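Local coordinates for protein Tetur07g02040 (Tetranychus urticae, PDB 6BDJ) that probably catalyses intradiol ring cleavage of catechol-type aromatics, inserting both atoms of molecular oxygen at a ferric iron centre, at residues 38-43 with 161-166; 87-92 with 146-151; 95-100 with 118-123. All blocks are in the same frame, centred on the assembly; numbering follows the deposited sequence.

Contact 1 of 3, residues 38-43 with 161-166; sequences PEVGEG and IGQIFF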
loop_
_atom_site.group_PDB
_atom_site.type_symbol
_atom_site.label_atom_id
_atom_site.label_comp_id
_atom_site.label_asym_id
_atom_site.label_seq_id
_atom_site.Cartn_x
_atom_site.Cartn_y
_atom_site.Cartn_z
ATOM N N PRO A 38 11.630 -6.279 1.537
ATOM C CA PRO A 38 11.089 -7.371 0.767
ATOM C C PRO A 38 10.080 -6.865 -0.268
ATOM O O PRO A 38 9.465 -5.819 -0.080
ATOM C CB PRO A 38 10.356 -8.181 1.824
ATOM C CG PRO A 38 9.835 -7.128 2.758
ATOM C CD PRO A 38 10.981 -6.158 2.861
ATOM N N GLU A 39 9.954 -7.627 -1.344
ATOM C CA GLU A 39 8.933 -7.441 -2.332
ATOM C C GLU A 39 7.789 -8.407 -2.086
ATOM O O GLU A 39 7.965 -9.495 -1.504
ATOM C CB GLU A 39 9.487 -7.730 -3.716
ATOM C CG GLU A 39 10.491 -6.720 -4.234
ATOM C CD GLU A 39 10.520 -6.700 -5.754
ATOM O OE1 GLU A 39 9.692 -5.973 -6.386
ATOM O OE2 GLU A 39 11.368 -7.425 -6.299
ATOM N N VAL A 40 6.607 -8.040 -2.570
ATOM C CA VAL A 40 5.399 -8.857 -2.376
ATOM C C VAL A 40 4.602 -8.697 -3.658
ATOM O O VAL A 40 4.608 -7.610 -4.265
ATOM C CB VAL A 40 4.540 -8.330 -1.200
ATOM C CG1 VAL A 40 3.380 -9.275 -0.935
ATOM C CG2 VAL A 40 5.359 -8.198 0.077
ATOM N N GLY A 41 3.870 -9.742 -4.034
ATOM C CA GLY A 41 3.109 -9.746 -5.286
ATOM C C GLY A 41 2.149 -8.543 -5.387
ATOM O O GLY A 41 1.600 -8.076 -4.398
ATOM N N GLU A 42 1.983 -8.050 -6.600
ATOM C CA GLU A 42 1.153 -6.880 -6.883
ATOM C C GLU A 42 -0.320 -7.110 -6.591
ATOM O O GLU A 42 -1.064 -6.164 -6.272
ATOM C CB GLU A 42 1.290 -6.555 -8.360
ATOM C CG GLU A 42 0.651 -5.265 -8.793
ATOM C CD GLU A 42 1.093 -4.919 -10.194
ATOM O OE1 GLU A 42 0.472 -5.430 -11.174
ATOM O OE2 GLU A 42 2.084 -4.152 -10.301
ATOM N N GLY A 43 -0.737 -8.362 -6.749
ATOM C CA GLY A 43 -2.145 -8.698 -6.843
ATOM C C GLY A 43 -2.751 -8.150 -8.125
ATOM O O GLY A 43 -2.042 -7.578 -8.951
ATOM N N ILE A 161 7.847 -3.613 -5.849
ATOM C CA ILE A 161 6.428 -3.774 -5.598
ATOM C C ILE A 161 6.308 -4.457 -4.250
ATOM O O ILE A 161 7.013 -5.442 -3.959
ATOM C CB ILE A 161 5.749 -4.670 -6.648
ATOM C CG1 ILE A 161 5.781 -4.011 -8.018
ATOM C CG2 ILE A 161 4.298 -4.997 -6.236
ATOM C CD1 ILE A 161 5.392 -4.932 -9.164
ATOM N N GLY A 162 5.407 -3.973 -3.427
ATOM C CA GLY A 162 5.222 -4.560 -2.114
ATOM C C GLY A 162 3.870 -4.297 -1.521
ATOM O O GLY A 162 2.917 -3.890 -2.217
ATOM N N GLN A 163 3.796 -4.630 -0.238
ATOM C CA GLN A 163 2.600 -4.489 0.554
ATOM C C GLN A 163 2.982 -4.024 1.935
ATOM O O GLN A 163 3.970 -4.471 2.492
ATOM C CB GLN A 163 1.844 -5.805 0.619
ATOM C CG GLN A 163 1.193 -6.154 -0.709
ATOM C CD GLN A 163 0.329 -7.402 -0.674
ATOM O OE1 GLN A 163 -0.184 -7.794 0.384
ATOM N NE2 GLN A 163 0.152 -8.023 -1.837
ATOM N N ILE A 164 2.168 -3.119 2.464
ATOM C CA ILE A 164 2.324 -2.548 3.785
ATOM C C ILE A 164 1.350 -3.271 4.708
ATOM O O ILE A 164 0.156 -3.363 4.421
ATOM C CB ILE A 164 2.001 -1.049 3.757
ATOM C CG1 ILE A 164 2.874 -0.337 2.721
ATOM C CG2 ILE A 164 2.191 -0.437 5.136
ATOM C CD1 ILE A 164 2.474 1.083 2.401
ATOM N N PHE A 165 1.861 -3.770 5.823
ATOM C CA PHE A 165 1.053 -4.458 6.828
ATOM C C PHE A 165 0.981 -3.630 8.102
ATOM O O PHE A 165 1.723 -2.672 8.283
ATOM C CB PHE A 165 1.644 -5.846 7.074
ATOM C CG PHE A 165 1.641 -6.714 5.843
ATOM C CD1 PHE A 165 0.471 -7.300 5.410
ATOM C CD2 PHE A 165 2.786 -6.889 5.075
ATOM C CE1 PHE A 165 0.433 -8.075 4.253
ATOM C CE2 PHE A 165 2.771 -7.670 3.922
ATOM C CZ PHE A 165 1.591 -8.283 3.519
ATOM N N PHE A 166 0.068 -4.027 8.977
ATOM C CA PHE A 166 -0.179 -3.333 10.253
ATOM C C PHE A 166 0.094 -4.249 11.430
ATOM O O PHE A 166 -0.090 -5.484 11.338
ATOM C CB PHE A 166 -1.599 -2.808 10.278
ATOM C CG PHE A 166 -1.856 -1.824 9.182
ATOM C CD1 PHE A 166 -1.582 -0.485 9.376
ATOM C CD2 PHE A 166 -2.256 -2.250 7.924
ATOM C CE1 PHE A 166 -1.781 0.449 8.356
ATOM C CE2 PHE A 166 -2.446 -1.334 6.895
ATOM C CZ PHE A 166 -2.205 0.023 7.117
HETATM O O HOH W 1 6.867 -5.133 1.469
HETATM O O HOH W 2 1.629 -5.150 -4.147
#
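Three hydrogen bonds tie the 38-43 loop to segment 161-166, which it crosses almost at a right angle. The backbone N of V40 donates to I161 O at 3.0 Å, from above the carbonyl plane. E39, extended beyond CG, runs alongside so that OE1 takes the N-H of I161 (3.0 Å) on its anti lone pair; S232 also binds that oxygen. Further along, Q163, with CG anti to its carbonyl carbon (chi1 -71°) and the chain extended, reaches NE2 to G41 O at 2.9 Å, in the carbonyl plane and close to its own amide plane. V40 lies across this side chain, its CG1 3.6 Å from Q163 CD. Beyond it, I161 CG2 packs on the backbone at V40 and E42, and a water bridges G41 O and G162 O. In the next shell R144 holds Q163 OE1, fixing which way the amide faces, while R151 forms a salt bridge with E42. An alanine in place of Q163 would probably loosen the loop at G41 and leave V40 CG1 poorly packed. Q163 also touches H147 and H149, so this is a second-shell contact of the ferric site, set on a strand of the beta-sheet core of an intradiol dioxygenase.

Contact 2 of 3, residues 87-92 with 146-151; sequences IWQPDY and PHIHYR. With FE (Fe (III) ion), chain C.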
loop_
_atom_site.group_PDB
_atom_site.type_symbol
_atom_site.label_atom_id
_atom_site.label_comp_id
_atom_site.label_asym_id
_atom_site.label_seq_id
_atom_site.Cartn_x
_atom_site.Cartn_y
_atom_site.Cartn_z
ATOM N N ILE A 87 0.432 4.059 -4.396
ATOM C CA ILE A 87 -0.284 3.175 -3.483
ATOM C C ILE A 87 -1.698 2.948 -3.947
ATOM O O ILE A 87 -2.268 3.744 -4.692
ATOM C CB ILE A 87 -0.255 3.664 -2.026
ATOM C CG1 ILE A 87 -0.943 5.023 -1.860
ATOM C CG2 ILE A 87 1.196 3.818 -1.569
ATOM C CD1 ILE A 87 -1.129 5.368 -0.391
ATOM N N TRP A 88 -2.233 1.808 -3.541
ATOM C CA TRP A 88 -3.630 1.504 -3.722
ATOM C C TRP A 88 -4.066 0.532 -2.662
ATOM O O TRP A 88 -3.275 -0.283 -2.147
ATOM C CB TRP A 88 -3.962 0.991 -5.139
ATOM C CG TRP A 88 -3.382 -0.399 -5.524
ATOM C CD1 TRP A 88 -4.077 -1.578 -5.735
ATOM C CD2 TRP A 88 -2.022 -0.695 -5.820
ATOM N NE1 TRP A 88 -3.222 -2.575 -6.128
ATOM C CE2 TRP A 88 -1.953 -2.074 -6.173
ATOM C CE3 TRP A 88 -0.846 0.052 -5.792
ATOM C CZ2 TRP A 88 -0.746 -2.705 -6.511
ATOM C CZ3 TRP A 88 0.351 -0.579 -6.139
ATOM C CH2 TRP A 88 0.387 -1.938 -6.492
ATOM N N GLN A 89 -5.334 0.658 -2.292
ATOM C CA GLN A 89 -5.862 -0.079 -1.155
ATOM C C GLN A 89 -7.388 -0.177 -1.277
ATOM O O GLN A 89 -8.026 0.627 -1.945
ATOM C CB GLN A 89 -5.482 0.630 0.134
ATOM C CG GLN A 89 -6.197 1.958 0.323
ATOM C CD GLN A 89 -5.799 2.700 1.579
ATOM O OE1 GLN A 89 -4.723 3.274 1.659
ATOM N NE2 GLN A 89 -6.697 2.736 2.545
ATOM N N PRO A 90 -7.986 -1.136 -0.587
ATOM C CA PRO A 90 -9.455 -1.168 -0.579
ATOM C C PRO A 90 -10.079 -0.250 0.445
ATOM O O PRO A 90 -9.445 0.074 1.461
ATOM C CB PRO A 90 -9.753 -2.602 -0.205
ATOM C CG PRO A 90 -8.602 -3.029 0.636
ATOM C CD PRO A 90 -7.414 -2.198 0.262
ATOM N N ASP A 91 -11.331 0.135 0.209
ATOM C CA ASP A 91 -12.094 0.891 1.212
ATOM C C ASP A 91 -12.472 0.026 2.415
ATOM O O ASP A 91 -12.180 -1.173 2.436
ATOM C CB ASP A 91 -13.296 1.631 0.574
ATOM C CG ASP A 91 -14.518 0.767 0.339
ATOM O OD1 ASP A 91 -14.582 -0.400 0.749
ATOM O OD2 ASP A 91 -15.470 1.296 -0.244
ATOM N N TYR A 92 -13.129 0.615 3.411
ATOM C CA TYR A 92 -13.460 -0.090 4.643
ATOM C C TYR A 92 -14.178 -1.423 4.470
ATOM O O TYR A 92 -13.987 -2.301 5.286
ATOM C CB TYR A 92 -14.263 0.802 5.601
ATOM C CG TYR A 92 -15.735 0.821 5.327
ATOM C CD1 TYR A 92 -16.585 -0.146 5.893
ATOM C CD2 TYR A 92 -16.285 1.775 4.470
ATOM C CE1 TYR A 92 -17.935 -0.134 5.640
ATOM C CE2 TYR A 92 -17.653 1.796 4.217
ATOM C CZ TYR A 92 -18.461 0.834 4.804
ATOM O OH TYR A 92 -19.789 0.833 4.532
ATOM N N PRO A 146 -5.427 -7.184 6.349
ATOM C CA PRO A 146 -5.481 -5.794 5.854
ATOM C C PRO A 146 -4.113 -5.322 5.395
ATOM O O PRO A 146 -3.109 -5.630 6.019
ATOM C CB PRO A 146 -5.942 -4.988 7.079
ATOM C CG PRO A 146 -6.599 -5.970 7.973
ATOM C CD PRO A 146 -5.904 -7.281 7.736
ATOM N N HIS A 147 -4.082 -4.582 4.306
ATOM C CA HIS A 147 -2.841 -4.079 3.762
ATOM C C HIS A 147 -3.061 -2.964 2.791
ATOM O O HIS A 147 -4.178 -2.769 2.299
ATOM C CB HIS A 147 -2.151 -5.181 2.992
ATOM C CG HIS A 147 -2.984 -5.731 1.889
ATOM N ND1 HIS A 147 -3.962 -6.676 2.102
ATOM C CD2 HIS A 147 -3.014 -5.449 0.567
ATOM C CE1 HIS A 147 -4.525 -6.996 0.950
ATOM N NE2 HIS A 147 -4.012 -6.221 0.008
ATOM N N ILE A 148 -1.964 -2.270 2.487
ATOM C CA ILE A 148 -1.916 -1.276 1.431
ATOM C C ILE A 148 -0.834 -1.706 0.466
ATOM O O ILE A 148 0.306 -1.998 0.885
ATOM C CB ILE A 148 -1.553 0.107 1.986
ATOM C CG1 ILE A 148 -2.658 0.611 2.933
ATOM C CG2 ILE A 148 -1.353 1.124 0.845
ATOM C CD1 ILE A 148 -2.315 1.869 3.729
ATOM N N HIS A 149 -1.156 -1.721 -0.818
ATOM C CA HIS A 149 -0.158 -1.984 -1.821
ATOM C C HIS A 149 0.640 -0.769 -2.179
ATOM O O HIS A 149 0.138 0.354 -2.068
ATOM C CB HIS A 149 -0.794 -2.399 -3.103
ATOM C CG HIS A 149 -1.541 -3.664 -3.037
ATOM N ND1 HIS A 149 -0.986 -4.870 -3.437
ATOM C CD2 HIS A 149 -2.810 -3.922 -2.669
ATOM C CE1 HIS A 149 -1.896 -5.817 -3.314
ATOM N NE2 HIS A 149 -3.005 -5.264 -2.850
ATOM N N TYR A 150 1.834 -1.007 -2.720
ATOM C CA TYR A 150 2.686 0.061 -3.220
ATOM C C TYR A 150 3.580 -0.464 -4.328
ATOM O O TYR A 150 3.971 -1.638 -4.331
ATOM C CB TYR A 150 3.513 0.714 -2.104
ATOM C CG TYR A 150 4.690 -0.102 -1.632
ATOM C CD1 TYR A 150 4.554 -1.041 -0.619
ATOM C CD2 TYR A 150 5.941 0.073 -2.190
ATOM C CE1 TYR A 150 5.640 -1.799 -0.189
ATOM C CE2 TYR A 150 7.025 -0.680 -1.782
ATOM C CZ TYR A 150 6.873 -1.616 -0.780
ATOM O OH TYR A 150 7.983 -2.352 -0.385
ATOM N N ARG A 151 3.887 0.411 -5.268
ATOM C CA ARG A 151 4.731 0.097 -6.390
ATOM C C ARG A 151 5.547 1.324 -6.712
ATOM O O ARG A 151 5.022 2.440 -6.712
ATOM C CB ARG A 151 3.863 -0.310 -7.571
ATOM C CG ARG A 151 4.542 -0.301 -8.919
ATOM C CD ARG A 151 3.737 -1.152 -9.899
ATOM N NE ARG A 151 4.088 -0.832 -11.267
ATOM C CZ ARG A 151 3.790 -1.527 -12.368
ATOM N NH1 ARG A 151 3.137 -2.688 -12.330
ATOM N NH2 ARG A 151 4.181 -1.045 -13.554
HETATM FE FE FE C . -5.074 -6.148 -2.216
HETATM O O HOH W 3 -5.121 -7.000 -4.208
#
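H149 rises from strand 148-154 on the face of the sheet it shares with W88, its antiparallel hydrogen-bonded partner. Two backbone bonds close that pair: W88 N to H149 O at 3.1 Å, and H149 N to W88 O at 2.9 Å, the latter nearly along the C=O axis. Along the H149 side chain, CB sits above the centre of the six-membered indole ring in a CH-pi contact. CG, anti to the carbonyl carbon (chi1 -64°), lies 3.5 Å from W88 CE2, and ND1 lies out past the CZ2 corner, 3.8 Å from that atom. The imidazole makes an offset stack with the five-membered ring, centroids 4.4 Å apart and planes at 10°, while W88 O lies in plane at the imidazole edge, near CD2. At the tip, NE2 binds the iron at 2.3 Å. H147 NE2 reaches the same ion at 2.5 Å, its ND1 held by T145 O, and a water and Y96 are the other ligands. With the indole flat against it and the metal on NE2, the H149 ring has little freedom to turn; the ferric ion would be expected to polarise both imidazoles and make its bound water more acidic.

Contact 3 of 3, residues 95-100 with 118-123; sequences IYSGFM and FLRGTQ. With FE (Fe (III) ion), chain C.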
loop_
_atom_site.group_PDB
_atom_site.type_symbol
_atom_site.label_atom_id
_atom_site.label_comp_id
_atom_site.label_asym_id
_atom_site.label_seq_id
_atom_site.Cartn_x
_atom_site.Cartn_y
_atom_site.Cartn_z
ATOM N N ILE A 95 -13.549 -2.952 -0.982
ATOM C CA ILE A 95 -13.732 -2.691 -2.403
ATOM C C ILE A 95 -12.557 -1.872 -2.951
ATOM O O ILE A 95 -12.100 -0.933 -2.308
ATOM C CB ILE A 95 -15.033 -1.897 -2.639
ATOM C CG1 ILE A 95 -16.267 -2.690 -2.186
ATOM C CG2 ILE A 95 -15.195 -1.531 -4.100
ATOM C CD1 ILE A 95 -16.395 -4.112 -2.733
ATOM N N TYR A 96 -12.071 -2.272 -4.121
ATOM C CA TYR A 96 -11.059 -1.537 -4.846
ATOM C C TYR A 96 -11.736 -0.730 -5.942
ATOM O O TYR A 96 -12.534 -1.268 -6.708
ATOM C CB TYR A 96 -10.074 -2.482 -5.509
ATOM C CG TYR A 96 -9.055 -3.055 -4.554
ATOM C CD1 TYR A 96 -7.891 -2.385 -4.297
ATOM C CD2 TYR A 96 -9.289 -4.255 -3.897
ATOM C CE1 TYR A 96 -6.932 -2.906 -3.432
ATOM C CE2 TYR A 96 -8.343 -4.798 -3.028
ATOM C CZ TYR A 96 -7.154 -4.119 -2.803
ATOM O OH TYR A 96 -6.245 -4.626 -1.923
ATOM N N SER A 97 -11.368 0.550 -6.025
ATOM C CA SER A 97 -11.832 1.453 -7.077
ATOM C C SER A 97 -11.370 0.937 -8.421
ATOM O O SER A 97 -10.271 0.397 -8.530
ATOM C CB SER A 97 -11.344 2.857 -6.828
ATOM O OG SER A 97 -9.938 3.041 -6.925
ATOM N N GLY A 98 -12.264 1.001 -9.405
ATOM C CA GLY A 98 -12.047 0.358 -10.677
ATOM C C GLY A 98 -12.542 -1.071 -10.786
ATOM O O GLY A 98 -12.797 -1.552 -11.896
ATOM N N PHE A 99 -12.667 -1.750 -9.652
ATOM C CA PHE A 99 -13.159 -3.128 -9.593
ATOM C C PHE A 99 -14.305 -3.206 -8.583
ATOM O O PHE A 99 -14.435 -4.158 -7.847
ATOM C CB PHE A 99 -11.986 -4.037 -9.193
ATOM C CG PHE A 99 -10.782 -3.878 -10.084
ATOM C CD1 PHE A 99 -10.671 -4.605 -11.257
ATOM C CD2 PHE A 99 -9.783 -2.979 -9.761
ATOM C CE1 PHE A 99 -9.585 -4.449 -12.092
ATOM C CE2 PHE A 99 -8.680 -2.813 -10.588
ATOM C CZ PHE A 99 -8.586 -3.548 -11.762
ATOM N N MET A 100 -15.166 -2.193 -8.593
ATOM C CA MET A 100 -16.248 -2.074 -7.620
ATOM C C MET A 100 -17.329 -3.140 -7.749
ATOM O O MET A 100 -18.076 -3.333 -6.795
ATOM C CB MET A 100 -16.909 -0.688 -7.692
ATOM C CG MET A 100 -15.980 0.448 -7.318
ATOM S SD MET A 100 -16.762 2.078 -7.422
ATOM C CE MET A 100 -17.710 2.144 -5.894
ATOM N N PHE A 118 -10.831 6.195 -6.234
ATOM C CA PHE A 118 -10.615 6.458 -4.840
ATOM C C PHE A 118 -9.561 5.494 -4.294
ATOM O O PHE A 118 -9.405 4.356 -4.780
ATOM C CB PHE A 118 -11.913 6.349 -4.002
ATOM C CG PHE A 118 -12.612 4.997 -4.067
ATOM C CD1 PHE A 118 -12.096 3.876 -3.426
ATOM C CD2 PHE A 118 -13.817 4.861 -4.732
ATOM C CE1 PHE A 118 -12.743 2.649 -3.491
ATOM C CE2 PHE A 118 -14.482 3.642 -4.798
ATOM C CZ PHE A 118 -13.944 2.537 -4.171
ATOM N N LEU A 119 -8.875 5.995 -3.276
ATOM C CA LEU A 119 -7.862 5.271 -2.565
ATOM C C LEU A 119 -6.727 4.760 -3.460
ATOM O O LEU A 119 -6.136 3.690 -3.215
ATOM C CB LEU A 119 -8.508 4.162 -1.730
ATOM C CG LEU A 119 -9.443 4.680 -0.613
ATOM C CD1 LEU A 119 -10.178 3.548 0.086
ATOM C CD2 LEU A 119 -8.746 5.535 0.432
ATOM N N ARG A 120 -6.404 5.568 -4.470
ATOM C CA ARG A 120 -5.270 5.360 -5.308
ATOM C C ARG A 120 -4.556 6.653 -5.423
ATOM O O ARG A 120 -5.193 7.713 -5.587
ATOM C CB ARG A 120 -5.724 4.907 -6.686
ATOM C CG ARG A 120 -6.440 3.562 -6.666
ATOM C CD ARG A 120 -6.894 3.197 -8.068
ATOM N NE ARG A 120 -7.546 1.898 -7.948
ATOM C CZ ARG A 120 -6.938 0.721 -8.074
ATOM N NH1 ARG A 120 -5.641 0.624 -8.343
ATOM N NH2 ARG A 120 -7.644 -0.390 -7.915
ATOM N N GLY A 121 -3.232 6.626 -5.344
ATOM C CA GLY A 121 -2.495 7.839 -5.709
ATOM C C GLY A 121 -1.035 7.589 -5.949
ATOM O O GLY A 121 -0.531 6.517 -5.597
ATOM N N THR A 122 -0.385 8.612 -6.495
ATOM C CA THR A 122 1.025 8.625 -6.789
ATOM C C THR A 122 1.642 9.845 -6.165
ATOM O O THR A 122 1.042 10.917 -6.211
ATOM C CB THR A 122 1.259 8.701 -8.297
ATOM O OG1 THR A 122 0.493 7.682 -8.947
ATOM C CG2 THR A 122 2.735 8.496 -8.624
ATOM N N GLN A 123 2.832 9.703 -5.581
ATOM C CA GLN A 123 3.643 10.865 -5.182
ATOM C C GLN A 123 5.122 10.639 -5.560
ATOM O O GLN A 123 5.613 9.506 -5.572
ATOM C CB GLN A 123 3.516 11.123 -3.686
ATOM C CG GLN A 123 2.141 11.613 -3.236
ATOM C CD GLN A 123 1.944 13.083 -3.566
ATOM O OE1 GLN A 123 1.462 13.444 -4.639
ATOM N NE2 GLN A 123 2.379 13.930 -2.677
HETATM FE FE FE C . -5.074 -6.148 -2.216
HETATM O O HOH W 4 -9.193 1.524 -4.294
HETATM O O HOH W 3 -5.121 -7.000 -4.208
#
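F118 opens the second segment with its ring laid under S97. Its CG takes the crowded position between the backbone N and the carbonyl carbon (chi1 58°), and S97 CB stands over the ring centre in a CH-pi contact, 3.5 Å from the centroid. I95 O and M100 CE come to the rim of the same ring, CE lying 3.7 Å from F118 CE2; with M100 SD oblique to the ring, this is a Met-aromatic contact. R60, from outside the two segments, adds a cation-pi contact to F118.

The carbonyl of F118 looks back at the loop. S97 OG donates to F118 O at 2.6 Å, in the carbonyl plane and on a lone pair, and a water links the same oxygen to S97 N.

L119 carries the chain past to R120, where the strand begins. R120 stretches out straight from CG to NE and grips S97 side-on with two nitrogens. NE donates to S97 OG at 2.8 Å, in the guanidinium plane, while NH2 donates to S97 O at 2.8 Å, tilted somewhat from that plane. The hydroxyl thus accepts from R120 and donates to F118 O. NH2 also lies at the edge of the F99 ring, 3.8 Å from CE2, and Y45 O takes NH1, fixing the far side of the guanidinium.

What R120 grips is the second residue of a type II turn from Y96 to F99, closed by F99 N to Y96 O at 3.0 Å, with G98 at positive phi as its third residue. Y96 precedes S97 directly and binds iron through OH at 1.9 Å. By holding the residue next to Y96, R120 is likely to help position the tyrosine ligand, as a second-shell residue of the non-haem ferric site characteristic of intradiol dioxygenases.

Overall arrangement
The three contacts step across one beta sheet, with contact 2 in the middle. Strand 148-154 of contact 2 neighbours strand 157-166 of contact 1, joined by a probable hydrogen bond from I164 N to I148 O at 2.7 Å and by the salt bridge of E42 OE2 with R151 NH1, also 2.7 Å. On its other side strand 84-88 pairs with strand 120-124 of contact 3, I87 N lying 2.9 Å from G121 O. Contacts 2 and 3 share the iron and its water: one supplies both histidines, the other the tyrosine. Contact 1 contributes no ligand but touches both histidines through Q163. It stays clear of contact 3, nearest atoms about 7 Å apart.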